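Exosome complex exonuclease RRP46 homolog (Oryza sativa Japonica Group, PDB 3HKM) cleaves DNA hydrolytically and RNA phosphorolytically in vitro, binds double-stranded DNA and single-stranded RNA, and is a probable component of the exosome core. Local coordinates at residues A31-A42 with N111-A122. Numbering follows the deposited sequence.
Sequences ARWAQGDTIVLA and NDGSLLPCAINA
Strands 31-35 and 38-42, a beta hairpin joined by a type II' turn from Gln35 to Thr38, lie on helix 115-122, whose axis approaches each strand axis to 8.1 Å. The helix runs 36° from the direction of 38-42, and Trp33 and Ala122 come within 5.1 Å CA to CA. Both segments belong to the RNase PH domain, where the helix packs on one face of the mixed sheet.

Ala122 CB fits between the side chains of Trp33 and Val40, 3.4 Å from Trp33 CB and equally near Val40 CG1, the latter pair being tight. With CG anti to the backbone N, the Trp33 indole lies across the helix, over Asn121 CB and Ala122 N. Asn121 CB is 4.0 Å from the five-membered ring centroid, a CH-pi contact; Cys118 SG meets the ring edge, 3.6 Å from Trp33 CD1. Val40 CG2 and Thr38 CG2 both touch Leu115 CD1.

At the turn end, Thr38 OG1 donates to Gly113 O (2.5 Å), in the carbonyl plane on a lone pair, and accepts from Asp112 N (2.7 Å) at a bent 131°. Placing OG1 anti to the carbonyl carbon (chi1 -67°) leaves CG2 directed at Cys118 CB. An Asx turn from Asn111 OD1 to Gly113 N braces this loop, and Arg15 also binds Gly113 O. One water joins Asp37 N to Asp112 OD1; a second donates to Asp37 OD1 and, weakly, to Asp112 OD1.

Small and apolar groups thus allow close helix-sheet approach, one buried hydroxyl fixes the loop before the helix, and the second water may ease carboxylate repulsion.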
loop_
_atom_site.group_PDB
_atom_site.type_symbol
_atom_site.label_atom_id
_atom_site.label_comp_id
_atom_site.label_asym_id
_atom_site.label_seq_id
_atom_site.Cartn_x
_atom_site.Cartn_y
_atom_site.Cartn_z
ATOM N N ALA A 31 -8.288 -6.787 -6.209
ATOM C CA ALA A 31 -8.949 -5.927 -5.243
ATOM C C ALA A 31 -9.017 -4.516 -5.801
ATOM O O ALA A 31 -7.995 -3.934 -6.123
ATOM C CB ALA A 31 -8.185 -5.930 -3.920
ATOM N N ARG A 32 -10.225 -3.985 -5.938
ATOM C CA ARG A 32 -10.390 -2.562 -6.158
ATOM C C ARG A 32 -10.554 -1.919 -4.784
ATOM O O ARG A 32 -11.612 -2.011 -4.157
ATOM C CB ARG A 32 -11.591 -2.260 -7.056
ATOM C CG ARG A 32 -12.178 -0.862 -6.843
ATOM C CD ARG A 32 -13.209 -0.487 -7.897
ATOM N NE ARG A 32 -12.583 -0.377 -9.210
ATOM C CZ ARG A 32 -13.054 0.348 -10.220
ATOM N NH1 ARG A 32 -14.160 1.055 -10.083
ATOM N NH2 ARG A 32 -12.403 0.372 -11.369
ATOM N N TRP A 33 -9.490 -1.284 -4.314
ATOM C CA TRP A 33 -9.448 -0.773 -2.952
ATOM C C TRP A 33 -9.666 0.746 -2.961
ATOM O O TRP A 33 -9.050 1.469 -3.753
ATOM C CB TRP A 33 -8.103 -1.153 -2.322
ATOM C CG TRP A 33 -7.896 -0.724 -0.918
ATOM C CD1 TRP A 33 -7.545 0.518 -0.486
ATOM C CD2 TRP A 33 -7.989 -1.547 0.252
ATOM N NE1 TRP A 33 -7.432 0.528 0.879
ATOM C CE2 TRP A 33 -7.700 -0.727 1.360
ATOM C CE3 TRP A 33 -8.303 -2.895 0.472
ATOM C CZ2 TRP A 33 -7.704 -1.212 2.670
ATOM C CZ3 TRP A 33 -8.306 -3.373 1.776
ATOM C CH2 TRP A 33 -8.010 -2.532 2.856
ATOM N N ALA A 34 -10.555 1.222 -2.090
ATOM C CA ALA A 34 -10.857 2.643 -2.030
ATOM C C ALA A 34 -10.727 3.246 -0.628
ATOM O O ALA A 34 -11.223 2.700 0.355
ATOM C CB ALA A 34 -12.246 2.912 -2.599
ATOM N N GLN A 35 -10.041 4.376 -0.550
ATOM C CA GLN A 35 -10.057 5.188 0.651
ATOM C C GLN A 35 -10.446 6.587 0.213
ATOM O O GLN A 35 -9.699 7.244 -0.505
ATOM C CB GLN A 35 -8.684 5.191 1.299
ATOM C CG GLN A 35 -8.107 3.808 1.451
ATOM C CD GLN A 35 -6.649 3.836 1.824
ATOM O OE1 GLN A 35 -6.047 4.900 1.931
ATOM N NE2 GLN A 35 -6.069 2.666 2.024
ATOM N N GLY A 36 -11.626 7.036 0.622
ATOM C CA GLY A 36 -12.156 8.274 0.092
ATOM C C GLY A 36 -12.212 8.169 -1.421
ATOM O O GLY A 36 -12.633 7.137 -1.959
ATOM N N ASP A 37 -11.778 9.222 -2.110
ATOM C CA ASP A 37 -11.797 9.246 -3.574
ATOM C C ASP A 37 -10.532 8.648 -4.165
ATOM O O ASP A 37 -10.412 8.512 -5.379
ATOM C CB ASP A 37 -11.960 10.672 -4.098
ATOM C CG ASP A 37 -13.381 11.174 -3.997
ATOM O OD1 ASP A 37 -13.625 12.297 -4.481
ATOM O OD2 ASP A 37 -14.249 10.454 -3.447
ATOM N N THR A 38 -9.571 8.327 -3.310
ATOM C CA THR A 38 -8.370 7.645 -3.770
ATOM C C THR A 38 -8.698 6.174 -3.944
ATOM O O THR A 38 -8.900 5.446 -2.959
ATOM C CB THR A 38 -7.213 7.789 -2.777
ATOM O OG1 THR A 38 -6.796 9.155 -2.745
ATOM C CG2 THR A 38 -6.037 6.913 -3.192
ATOM N N ILE A 39 -8.764 5.737 -5.197
ATOM C CA ILE A 39 -9.131 4.358 -5.488
ATOM C C ILE A 39 -8.171 3.668 -6.459
ATOM O O ILE A 39 -7.682 4.276 -7.418
ATOM C CB ILE A 39 -10.616 4.223 -5.930
ATOM C CG1 ILE A 39 -10.772 3.108 -6.961
ATOM C CG2 ILE A 39 -11.169 5.555 -6.438
ATOM C CD1 ILE A 39 -12.172 2.659 -7.135
ATOM N N VAL A 40 -7.920 2.390 -6.190
ATOM C CA VAL A 40 -6.896 1.623 -6.879
ATOM C C VAL A 40 -7.398 0.211 -7.211
ATOM O O VAL A 40 -8.206 -0.349 -6.469
ATOM C CB VAL A 40 -5.648 1.524 -5.964
ATOM C CG1 VAL A 40 -5.046 0.134 -6.002
ATOM C CG2 VAL A 40 -4.619 2.626 -6.284
ATOM N N LEU A 41 -6.927 -0.359 -8.321
ATOM C CA LEU A 41 -7.219 -1.757 -8.646
ATOM C C LEU A 41 -5.952 -2.609 -8.653
ATOM O O LEU A 41 -5.010 -2.328 -9.394
ATOM C CB LEU A 41 -7.943 -1.886 -9.992
ATOM C CG LEU A 41 -8.069 -3.316 -10.545
ATOM C CD1 LEU A 41 -8.964 -4.172 -9.651
ATOM C CD2 LEU A 41 -8.592 -3.326 -11.978
ATOM N N ALA A 42 -5.945 -3.653 -7.827
ATOM C CA ALA A 42 -4.786 -4.538 -7.662
ATOM C C ALA A 42 -5.024 -5.945 -8.226
ATOM O O ALA A 42 -5.951 -6.627 -7.820
ATOM C CB ALA A 42 -4.402 -4.627 -6.183
ATOM N N ASN A 111 -7.076 9.670 -7.598
ATOM C CA ASN A 111 -6.044 10.105 -6.673
ATOM C C ASN A 111 -6.477 11.334 -5.889
ATOM O O ASN A 111 -6.365 12.462 -6.371
ATOM C CB ASN A 111 -4.726 10.360 -7.407
ATOM C CG ASN A 111 -3.601 10.751 -6.468
ATOM O OD1 ASN A 111 -3.776 10.782 -5.256
ATOM N ND2 ASN A 111 -2.439 11.054 -7.028
ATOM N N ASP A 112 -6.993 11.094 -4.685
ATOM C CA ASP A 112 -7.290 12.161 -3.740
ATOM C C ASP A 112 -6.374 12.065 -2.527
ATOM O O ASP A 112 -6.780 12.405 -1.419
ATOM C CB ASP A 112 -8.747 12.101 -3.269
ATOM C CG ASP A 112 -9.135 13.315 -2.452
ATOM O OD1 ASP A 112 -10.148 13.272 -1.732
ATOM O OD2 ASP A 112 -8.401 14.317 -2.515
ATOM N N GLY A 113 -5.153 11.578 -2.727
ATOM C CA GLY A 113 -4.173 11.545 -1.653
ATOM C C GLY A 113 -3.929 10.169 -1.060
ATOM O O GLY A 113 -4.739 9.261 -1.246
ATOM N N SER A 114 -2.816 10.041 -0.331
ATOM C CA SER A 114 -2.333 8.773 0.230
ATOM C C SER A 114 -2.359 7.636 -0.797
ATOM O O SER A 114 -2.814 6.532 -0.504
ATOM C CB SER A 114 -3.113 8.394 1.494
ATOM O OG SER A 114 -2.817 9.280 2.556
ATOM N N LEU A 115 -1.862 7.917 -1.999
ATOM C CA LEU A 115 -1.923 6.964 -3.109
ATOM C C LEU A 115 -1.026 5.737 -2.921
ATOM O O LEU A 115 -1.415 4.619 -3.251
ATOM C CB LEU A 115 -1.588 7.658 -4.433
ATOM C CG LEU A 115 -1.814 6.795 -5.677
ATOM C CD1 LEU A 115 -3.260 6.314 -5.738
ATOM C CD2 LEU A 115 -1.434 7.546 -6.950
ATOM N N LEU A 116 0.174 5.940 -2.395
ATOM C CA LEU A 116 1.085 4.820 -2.204
ATOM C C LEU A 116 0.615 3.932 -1.036
ATOM O O LEU A 116 0.612 2.698 -1.150
ATOM C CB LEU A 116 2.519 5.319 -2.012
ATOM C CG LEU A 116 3.689 4.359 -2.247
ATOM C CD1 LEU A 116 4.488 4.122 -0.980
ATOM C CD2 LEU A 116 3.243 3.045 -2.892
ATOM N N PRO A 117 0.215 4.548 0.090
ATOM C CA PRO A 117 -0.369 3.725 1.155
ATOM C C PRO A 117 -1.630 2.993 0.690
ATOM O O PRO A 117 -1.846 1.844 1.075
ATOM C CB PRO A 117 -0.714 4.754 2.236
ATOM C CG PRO A 117 0.267 5.837 2.038
ATOM C CD PRO A 117 0.452 5.932 0.538
ATOM N N CYS A 118 -2.452 3.641 -0.128
ATOM C CA CYS A 118 -3.648 2.993 -0.654
ATOM C C CYS A 118 -3.272 1.813 -1.556
ATOM O O CYS A 118 -3.813 0.705 -1.405
ATOM C CB CYS A 118 -4.518 3.990 -1.420
ATOM S SG CYS A 118 -6.039 3.289 -2.126
ATOM N N ALA A 119 -2.346 2.052 -2.487
ATOM C CA ALA A 119 -1.892 1.010 -3.409
ATOM C C ALA A 119 -1.279 -0.169 -2.664
ATOM O O ALA A 119 -1.457 -1.317 -3.053
ATOM C CB ALA A 119 -0.900 1.583 -4.415
ATOM N N ILE A 120 -0.558 0.126 -1.587
ATOM C CA ILE A 120 0.006 -0.897 -0.715
ATOM C C ILE A 120 -1.068 -1.805 -0.092
ATOM O O ILE A 120 -1.015 -3.024 -0.218
ATOM C CB ILE A 120 0.890 -0.243 0.381
ATOM C CG1 ILE A 120 2.138 0.377 -0.273
ATOM C CG2 ILE A 120 1.283 -1.262 1.450
ATOM C CD1 ILE A 120 3.146 0.940 0.707
ATOM N N ASN A 121 -2.035 -1.199 0.588
ATOM C CA ASN A 121 -3.146 -1.933 1.189
ATOM C C ASN A 121 -3.930 -2.752 0.166
ATOM O O ASN A 121 -4.294 -3.903 0.413
ATOM C CB ASN A 121 -4.097 -0.956 1.873
ATOM C CG ASN A 121 -3.438 -0.199 3.001
ATOM O OD1 ASN A 121 -3.682 0.989 3.186
ATOM N ND2 ASN A 121 -2.597 -0.882 3.759
ATOM N N ALA A 122 -4.211 -2.126 -0.971
ATOM C CA ALA A 122 -4.885 -2.778 -2.086
ATOM C C ALA A 122 -4.171 -4.063 -2.488
ATOM O O ALA A 122 -4.799 -5.089 -2.746
ATOM C CB ALA A 122 -4.940 -1.829 -3.262
HETATM O O HOH W 1 -11.024 11.244 -0.447
HETATM O O HOH W 2 -12.379 14.691 -3.441
#